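Local coordinates for 2',5'-phosphodiesterase 12 (Homo sapiens, PDB 4Z0V), which belongs to the endonuclease/exonuclease/phosphatase family and carries an E-set-like N-terminal domain ahead of its magnesium-binding, DNase I-like domain, at residues A[149-162]-A[418-430]. Numbering follows the deposited sequence.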
ATOM      1  N   TYR A 149      12.629  -1.072  17.517  1.00 14.46           N
ATOM      2  CA  TYR A 149      11.332  -0.796  18.128  1.00 14.44           C
ATOM      3  C   TYR A 149      11.235  -1.395  19.551  1.00 18.87           C
ATOM      4  O   TYR A 149      10.260  -2.078  19.854  1.00 17.68           O
ATOM      5  CB  TYR A 149      10.218  -1.368  17.212  1.00 13.65           C
ATOM      6  CG  TYR A 149      10.434  -1.160  15.724  1.00 15.51           C
ATOM      7  CD1 TYR A 149      10.490   0.121  15.179  1.00 15.79           C
ATOM      8  CD2 TYR A 149      10.548  -2.247  14.855  1.00 16.47           C
ATOM      9  CE1 TYR A 149      10.642   0.320  13.804  1.00 13.73           C
ATOM     10  CE2 TYR A 149      10.711  -2.060  13.478  1.00 17.28           C
ATOM     11  CZ  TYR A 149      10.764  -0.773  12.962  1.00 18.73           C
ATOM     12  OH  TYR A 149      10.940  -0.568  11.614  1.00 17.74           O
ATOM     13  N   PRO A 150      12.194  -1.103  20.471  1.00 18.32           N
ATOM     14  CA  PRO A 150      12.130  -1.731  21.809  1.00 17.83           C
ATOM     15  C   PRO A 150      10.929  -1.282  22.644  1.00 21.24           C
ATOM     16  O   PRO A 150      10.478  -2.025  23.530  1.00 23.14           O
ATOM     17  CB  PRO A 150      13.447  -1.306  22.460  1.00 19.38           C
ATOM     18  CG  PRO A 150      13.857  -0.049  21.741  1.00 24.19           C
ATOM     19  CD  PRO A 150      13.409  -0.277  20.322  1.00 20.29           C
ATOM     20  N   TYR A 151      10.382  -0.104  22.311  1.00 18.01           N
ATOM     21  CA  TYR A 151       9.224   0.526  22.937  1.00 16.43           C
ATOM     22  C   TYR A 151       7.908  -0.131  22.533  1.00 19.74           C
ATOM     23  O   TYR A 151       6.877   0.150  23.141  1.00 18.40           O
ATOM     24  CB  TYR A 151       9.177   2.026  22.567  1.00 17.19           C
ATOM     25  CG  TYR A 151       9.379   2.305  21.087  1.00 15.98           C
ATOM     26  CD1 TYR A 151       8.342   2.131  20.173  1.00 16.28           C
ATOM     27  CD2 TYR A 151      10.616   2.721  20.599  1.00 16.31           C
ATOM     28  CE1 TYR A 151       8.532   2.362  18.812  1.00 15.43           C
ATOM     29  CE2 TYR A 151      10.822   2.938  19.238  1.00 16.24           C
ATOM     30  CZ  TYR A 151       9.779   2.745  18.346  1.00 18.66           C
ATOM     31  OH  TYR A 151       9.963   3.032  17.018  1.00 15.20           O
ATOM     32  N   CYS A 152       7.913  -0.953  21.478  1.00 15.79           N
ATOM     33  CA  CYS A 152       6.686  -1.557  20.977  1.00 15.65           C
ATOM     34  C   CYS A 152       6.442  -2.873  21.677  1.00 22.12           C
ATOM     35  O   CYS A 152       7.375  -3.627  21.875  1.00 23.02           O
ATOM     36  CB  CYS A 152       6.772  -1.739  19.462  1.00 15.53           C
ATOM     37  SG  CYS A 152       5.264  -2.401  18.713  1.00 19.18           S
ATOM     38  N   ALA A 153       5.201  -3.158  22.039  1.00 19.98           N
ATOM     39  CA  ALA A 153       4.878  -4.460  22.634  1.00 20.23           C
ATOM     40  C   ALA A 153       5.263  -5.563  21.631  1.00 24.84           C
ATOM     41  O   ALA A 153       4.849  -5.473  20.478  1.00 24.18           O
ATOM     42  CB  ALA A 153       3.398  -4.522  22.957  1.00 20.65           C
ATOM     43  N   PRO A 154       6.130  -6.538  21.983  1.00 22.56           N
ATOM     44  CA  PRO A 154       6.528  -7.555  21.000  1.00 22.30           C
ATOM     45  C   PRO A 154       5.352  -8.219  20.276  1.00 23.83           C
ATOM     46  O   PRO A 154       5.471  -8.453  19.078  1.00 23.49           O
ATOM     47  CB  PRO A 154       7.292  -8.568  21.852  1.00 25.13           C
ATOM     48  CG  PRO A 154       7.901  -7.715  22.937  1.00 29.38           C
ATOM     49  CD  PRO A 154       6.823  -6.747  23.276  1.00 25.14           C
ATOM     50  N   TYR A 155       4.218  -8.473  20.963  1.00 20.42           N
ATOM     51  CA  TYR A 155       3.054  -9.096  20.320  1.00 18.72           C
ATOM     52  C   TYR A 155       2.522  -8.200  19.195  1.00 20.07           C
ATOM     53  O   TYR A 155       1.992  -8.719  18.214  1.00 18.72           O
ATOM     54  CB  TYR A 155       1.918  -9.458  21.322  1.00 20.16           C
ATOM     55  CG  TYR A 155       1.090  -8.303  21.860  1.00 22.33           C
ATOM     56  CD1 TYR A 155      -0.024  -7.836  21.170  1.00 23.70           C
ATOM     57  CD2 TYR A 155       1.378  -7.730  23.095  1.00 24.53           C
ATOM     58  CE1 TYR A 155      -0.800  -6.793  21.668  1.00 24.14           C
ATOM     59  CE2 TYR A 155       0.581  -6.716  23.627  1.00 25.23           C
ATOM     60  CZ  TYR A 155      -0.504  -6.249  22.906  1.00 28.29           C
ATOM     61  OH  TYR A 155      -1.281  -5.245  23.415  1.00 28.83           O
ATOM     62  N   ALA A 156       2.641  -6.875  19.355  1.00 16.07           N
ATOM     63  CA  ALA A 156       2.146  -5.899  18.367  1.00 16.28           C
ATOM     64  C   ALA A 156       3.054  -5.804  17.134  1.00 18.54           C
ATOM     65  O   ALA A 156       2.677  -5.138  16.179  1.00 18.20           O
ATOM     66  CB  ALA A 156       1.980  -4.529  19.000  1.00 16.46           C
ATOM     67  N   LEU A 157       4.244  -6.430  17.152  1.00 16.74           N
ATOM     68  CA  LEU A 157       5.154  -6.448  15.987  1.00 17.95           C
ATOM     69  C   LEU A 157       4.905  -7.647  15.109  1.00 21.32           C
ATOM     70  O   LEU A 157       5.300  -7.661  13.940  1.00 21.37           O
ATOM     71  CB  LEU A 157       6.629  -6.503  16.433  1.00 18.40           C
ATOM     72  CG  LEU A 157       7.350  -5.197  16.580  1.00 22.98           C
ATOM     73  CD1 LEU A 157       8.733  -5.445  17.175  1.00 22.39           C
ATOM     74  CD2 LEU A 157       7.452  -4.458  15.234  1.00 26.47           C
ATOM     75  N   GLU A 158       4.332  -8.699  15.710  1.00 16.47           N
ATOM     76  CA  GLU A 158       4.017  -9.970  15.081  1.00 17.24           C
ATOM     77  C   GLU A 158       3.122  -9.772  13.877  1.00 18.87           C
ATOM     78  O   GLU A 158       2.200  -8.958  13.946  1.00 17.63           O
ATOM     79  CB  GLU A 158       3.322 -10.874  16.106  1.00 19.77           C
ATOM     80  CG  GLU A 158       4.212 -11.164  17.308  1.00 34.09           C
ATOM     81  CD  GLU A 158       4.612 -12.613  17.464  1.00 61.76           C
ATOM     82  OE1 GLU A 158       3.723 -13.456  17.727  1.00 68.90           O
ATOM     83  OE2 GLU A 158       5.825 -12.902  17.354  1.00 58.62           O
ATOM     84  N   LEU A 159       3.392 -10.514  12.791  1.00 15.64           N
ATOM     85  CA  LEU A 159       2.663 -10.357  11.542  1.00 17.16           C
ATOM     86  C   LEU A 159       1.135 -10.496  11.666  1.00 21.41           C
ATOM     87  O   LEU A 159       0.421  -9.632  11.140  1.00 20.57           O
ATOM     88  CB  LEU A 159       3.186 -11.304  10.440  1.00 18.77           C
ATOM     89  CG  LEU A 159       2.666 -10.981   9.004  1.00 24.18           C
ATOM     90  CD1 LEU A 159       2.872  -9.492   8.632  1.00 24.51           C
ATOM     91  CD2 LEU A 159       3.316 -11.875   7.977  1.00 25.62           C
ATOM     92  N   ASP A 160       0.643 -11.533  12.338  1.00 17.70           N
ATOM     93  CA  ASP A 160      -0.792 -11.783  12.461  1.00 17.58           C
ATOM     94  C   ASP A 160      -1.526 -10.604  13.147  1.00 20.51           C
ATOM     95  O   ASP A 160      -2.591 -10.204  12.676  1.00 19.59           O
ATOM     96  CB  ASP A 160      -1.069 -13.104  13.198  1.00 20.66           C
ATOM     97  CG  ASP A 160      -0.731 -14.363  12.396  1.00 43.08           C
ATOM     98  OD1 ASP A 160      -0.899 -14.346  11.150  1.00 43.25           O
ATOM     99  OD2 ASP A 160      -0.335 -15.376  13.018  1.00 56.39           O
ATOM    100  N   TYR A 161      -0.918 -10.004  14.190  1.00 15.37           N
ATOM    101  CA  TYR A 161      -1.507  -8.850  14.858  1.00 13.21           C
ATOM    102  C   TYR A 161      -1.556  -7.634  13.901  1.00 14.61           C
ATOM    103  O   TYR A 161      -2.618  -7.008  13.703  1.00 12.19           O
ATOM    104  CB  TYR A 161      -0.702  -8.501  16.132  1.00 13.18           C
ATOM    105  CG  TYR A 161      -1.319  -7.365  16.918  1.00 13.19           C
ATOM    106  CD1 TYR A 161      -0.938  -6.042  16.691  1.00 14.24           C
ATOM    107  CD2 TYR A 161      -2.284  -7.608  17.891  1.00 15.02           C
ATOM    108  CE1 TYR A 161      -1.493  -4.990  17.425  1.00 12.67           C
ATOM    109  CE2 TYR A 161      -2.826  -6.567  18.652  1.00 16.21           C
ATOM    110  CZ  TYR A 161      -2.410  -5.262  18.430  1.00 19.02           C
ATOM    111  OH  TYR A 161      -2.954  -4.244  19.185  1.00 19.44           O
ATOM    112  N   ARG A 162      -0.388  -7.258  13.356  1.00 11.63           N
ATOM    113  CA  ARG A 162      -0.289  -6.102  12.445  1.00 10.52           C
ATOM    114  C   ARG A 162      -1.223  -6.254  11.227  1.00 12.11           C
ATOM    115  O   ARG A 162      -1.817  -5.265  10.807  1.00 12.71           O
ATOM    116  CB  ARG A 162       1.151  -5.901  11.992  1.00 10.67           C
ATOM    117  CG  ARG A 162       2.021  -5.447  13.157  1.00 14.93           C
ATOM    118  CD  ARG A 162       3.312  -4.746  12.740  1.00 15.47           C
ATOM    119  NE  ARG A 162       4.124  -5.604  11.890  1.00 12.88           N
ATOM    120  CZ  ARG A 162       4.395  -5.371  10.613  1.00 17.56           C
ATOM    121  NH1 ARG A 162       5.164  -6.206   9.933  1.00 13.36           N
ATOM    122  NH2 ARG A 162       3.898  -4.295  10.004  1.00 12.02           N
ATOM    123  N   HIS A 418       2.716   5.339  22.860  1.00 20.25           N
ATOM    124  CA  HIS A 418       3.604   4.230  23.190  1.00 19.64           C
ATOM    125  C   HIS A 418       5.014   4.531  22.646  1.00 18.77           C
ATOM    126  O   HIS A 418       5.683   3.685  22.046  1.00 15.52           O
ATOM    127  CB  HIS A 418       2.992   2.919  22.647  1.00 20.47           C
ATOM    128  CG  HIS A 418       1.572   2.722  23.080  1.00 24.02           C
ATOM    129  ND1 HIS A 418       1.260   2.240  24.343  1.00 26.26           N
ATOM    130  CD2 HIS A 418       0.420   2.960  22.409  1.00 25.76           C
ATOM    131  CE1 HIS A 418      -0.060   2.207  24.400  1.00 25.53           C
ATOM    132  NE2 HIS A 418      -0.611   2.630  23.263  1.00 25.84           N
ATOM    133  N   GLN A 419       5.461   5.775  22.920  1.00 17.08           N
ATOM    134  CA  GLN A 419       6.714   6.428  22.556  1.00 16.12           C
ATOM    135  C   GLN A 419       6.770   6.740  21.053  1.00 18.88           C
ATOM    136  O   GLN A 419       6.886   7.897  20.673  1.00 17.59           O
ATOM    137  CB  GLN A 419       7.968   5.646  22.998  1.00 17.70           C
ATOM    138  CG  GLN A 419       9.240   6.448  22.694  1.00 22.50           C
ATOM    139  CD  GLN A 419      10.513   5.685  22.861  1.00 33.98           C
ATOM    140  OE1 GLN A 419      10.668   4.882  23.779  1.00 32.73           O
ATOM    141  NE2 GLN A 419      11.480   5.980  22.005  1.00 34.93           N
ATOM    142  N   ALA A 420       6.718   5.712  20.204  1.00 14.19           N
ATOM    143  CA  ALA A 420       6.806   5.918  18.764  1.00 13.79           C
ATOM    144  C   ALA A 420       6.109   4.771  18.061  1.00 15.41           C
ATOM    145  O   ALA A 420       5.309   4.046  18.689  1.00 13.64           O
ATOM    146  CB  ALA A 420       8.275   6.031  18.336  1.00 14.28           C
ATOM    147  N   LEU A 421       6.407   4.599  16.766  1.00 12.86           N
ATOM    148  CA  LEU A 421       5.729   3.583  15.957  1.00 11.28           C
ATOM    149  C   LEU A 421       6.674   2.444  15.547  1.00 13.09           C
ATOM    150  O   LEU A 421       7.880   2.647  15.434  1.00 13.97           O
ATOM    151  CB  LEU A 421       5.148   4.257  14.695  1.00 10.97           C
ATOM    152  CG  LEU A 421       4.275   5.519  14.920  1.00 13.65           C
ATOM    153  CD1 LEU A 421       3.882   6.133  13.601  1.00 13.07           C
ATOM    154  CD2 LEU A 421       3.064   5.226  15.784  1.00 15.77           C
ATOM    155  N   PRO A 422       6.160   1.247  15.251  1.00 11.09           N
ATOM    156  CA  PRO A 422       4.761   0.811  15.393  1.00 11.31           C
ATOM    157  C   PRO A 422       4.387   0.688  16.866  1.00 15.53           C
ATOM    158  O   PRO A 422       5.242   0.863  17.739  1.00 14.59           O
ATOM    159  CB  PRO A 422       4.741  -0.537  14.669  1.00 14.00           C
ATOM    160  CG  PRO A 422       6.131  -1.059  14.795  1.00 18.90           C
ATOM    161  CD  PRO A 422       7.037   0.142  14.813  1.00 13.47           C
ATOM    162  N   SER A 423       3.103   0.426  17.130  1.00 13.39           N
ATOM    163  CA  SER A 423       2.594   0.269  18.482  1.00 13.13           C
ATOM    164  C   SER A 423       1.420  -0.689  18.488  1.00 16.54           C
ATOM    165  O   SER A 423       0.926  -1.123  17.423  1.00 14.51           O
ATOM    166  CB  SER A 423       2.166   1.625  19.036  1.00 15.03           C
ATOM    167  OG  SER A 423       0.946   2.023  18.429  1.00 15.84           O
ATOM    168  N   VAL A 424       0.866  -0.908  19.687  1.00 13.88           N
ATOM    169  CA  VAL A 424      -0.355  -1.701  19.815  1.00 13.15           C
ATOM    170  C   VAL A 424      -1.534  -1.032  19.050  1.00 15.63           C
ATOM    171  O   VAL A 424      -2.500  -1.711  18.737  1.00 15.36           O
ATOM    172  CB  VAL A 424      -0.724  -1.899  21.318  1.00 16.96           C
ATOM    173  CG1 VAL A 424       0.339  -2.728  22.033  1.00 15.81           C
ATOM    174  CG2 VAL A 424      -0.930  -0.558  22.031  1.00 16.78           C
ATOM    175  N   SER A 425      -1.438   0.281  18.732  1.00 11.45           N
ATOM    176  CA  SER A 425      -2.512   1.016  18.092  0.50 11.26           C
ATOM    177  C   SER A 425      -2.190   1.424  16.650  1.00 14.05           C
ATOM    178  O   SER A 425      -3.019   2.050  16.004  1.00 12.15           O
ATOM    179  CB  SER A 425      -2.828   2.263  18.918  0.50 13.71           C
ATOM    180  OG  SER A 425      -3.231   1.882  20.224  0.50 17.91           O
ATOM    181  N   HIS A 426      -0.989   1.085  16.153  1.00 13.00           N
ATOM    182  CA  HIS A 426      -0.543   1.518  14.826  1.00 10.95           C
ATOM    183  C   HIS A 426       0.379   0.450  14.231  1.00 14.82           C
ATOM    184  O   HIS A 426       1.435   0.166  14.796  1.00 14.58           O
ATOM    185  CB  HIS A 426       0.179   2.863  14.976  1.00 11.28           C
ATOM    186  CG  HIS A 426       0.419   3.515  13.658  1.00 14.27           C
ATOM    187  ND1 HIS A 426      -0.497   4.381  13.114  1.00 16.14           N
ATOM    188  CD2 HIS A 426       1.432   3.338  12.781  1.00 15.52           C
ATOM    189  CE1 HIS A 426      -0.008   4.735  11.935  1.00 14.82           C
ATOM    190  NE2 HIS A 426       1.161   4.146  11.698  1.00 15.09           N
ATOM    191  N   PRO A 427      -0.026  -0.165  13.097  1.00  9.81           N
ATOM    192  CA  PRO A 427       0.694  -1.352  12.610  1.00  9.67           C
ATOM    193  C   PRO A 427       1.922  -1.148  11.725  1.00 14.08           C
ATOM    194  O   PRO A 427       2.371  -2.110  11.100  1.00 14.98           O
ATOM    195  CB  PRO A 427      -0.400  -2.081  11.816  1.00 12.02           C
ATOM    196  CG  PRO A 427      -1.209  -0.918  11.205  1.00 15.56           C
ATOM    197  CD  PRO A 427      -1.297   0.044  12.353  1.00 12.37           C
ATOM    198  N   SER A 428       2.460   0.057  11.632  1.00 10.57           N
ATOM    199  CA  SER A 428       3.647   0.254  10.787  1.00  9.57           C
ATOM    200  C   SER A 428       4.537   1.312  11.437  1.00 12.42           C
ATOM    201  O   SER A 428       4.091   1.968  12.364  1.00 10.70           O
ATOM    202  CB  SER A 428       3.214   0.695   9.383  1.00 13.03           C
ATOM    203  OG  SER A 428       4.361   1.052   8.619  1.00 10.47           O
ATOM    204  N   ASP A 429       5.777   1.487  10.964  1.00 10.98           N
ATOM    205  CA  ASP A 429       6.592   2.600  11.445  1.00 10.74           C
ATOM    206  C   ASP A 429       6.277   3.845  10.591  1.00 13.95           C
ATOM    207  O   ASP A 429       6.729   4.940  10.904  1.00 11.88           O
ATOM    208  CB  ASP A 429       8.094   2.267  11.455  1.00 11.19           C
ATOM    209  CG  ASP A 429       8.712   1.759  10.168  1.00 16.88           C
ATOM    210  OD1 ASP A 429       7.966   1.280   9.293  1.00 14.80           O
ATOM    211  OD2 ASP A 429       9.944   1.686  10.104  1.00 23.50           O
ATOM    212  N   HIS A 430       5.484   3.671   9.513  1.00 10.63           N
ATOM    213  CA  HIS A 430       5.006   4.773   8.674  1.00 10.65           C
ATOM    214  C   HIS A 430       3.528   5.018   8.929  1.00 13.92           C
ATOM    215  O   HIS A 430       2.846   4.170   9.495  1.00 13.24           O
ATOM    216  CB  HIS A 430       5.225   4.473   7.184  1.00 10.62           C
ATOM    217  CG  HIS A 430       6.652   4.510   6.745  1.00 13.07           C
ATOM    218  ND1 HIS A 430       7.119   5.508   5.894  1.00 15.26           N
ATOM    219  CD2 HIS A 430       7.653   3.641   6.990  1.00 15.35           C
ATOM    220  CE1 HIS A 430       8.400   5.231   5.677  1.00 14.90           C
ATOM    221  NE2 HIS A 430       8.769   4.116   6.317  1.00 15.38           N
TER
HETATM  222  O   HOH W   1       3.114  -0.496  21.752  1.00 16.68           O
HETATM  223  O   HOH W   2       0.850  -3.079  15.410  1.00 15.82           O
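Three tyrosine hydroxyls and one arginine of 149-162 hold the loop 418-430. Y149 OH gives a hydrogen bond to D429 OD2 (2.9 Å), reaching it from above the carboxylate plane with ring and carboxylate nearly perpendicular; the side chain of D429 also lies about 4 Å from the bound magnesium ion. CD of P422, which follows a cis peptide bond, sits over one face of the Y149 ring as a CH-pi contact, 3.8 Å from its centroid, while P422 CG meets L157 CD2. A420 CB makes a CH-pi contact over one face of the Y151 ring, and the carbonyl oxygens of L421 and P422 come at its edge. Y151 OH donates to L421 O (2.6 Å) from above the carbonyl plane and is also hydrogen-bonded to G385 N. With CG of Y151 between backbone N and carbonyl carbon (chi1 47°), the CD2 side of the ring runs along the Q419 amide, the planes 48° apart. Farther along, Y161 OH meets a lone pair of V424 O (2.6 Å) in the carbonyl plane. V424 CG1 packs against A153 CB, A156 CB and the hydroxyl end of Y155.

R162 NH2 donates a hydrogen bond to P427 O (2.9 Å), nearly in line with the C=O; the oxygen lies in the guanidinium plane. Its NE donates to L157 O, and I133 O and L134 O take further bonds from NH2 and NH1, so carbonyls fix the rotation of the group. Water 2 lies within hydrogen-bonding distance of both A156 O and S423 O.

Within the DNase I-like domain, the contact packs the turns leading into helix 159-172, and its first turn, against the loop between helix 412-416 and strand 433-439 that carries D429 to the magnesium site, with strands 125-132 and 382-384 alongside.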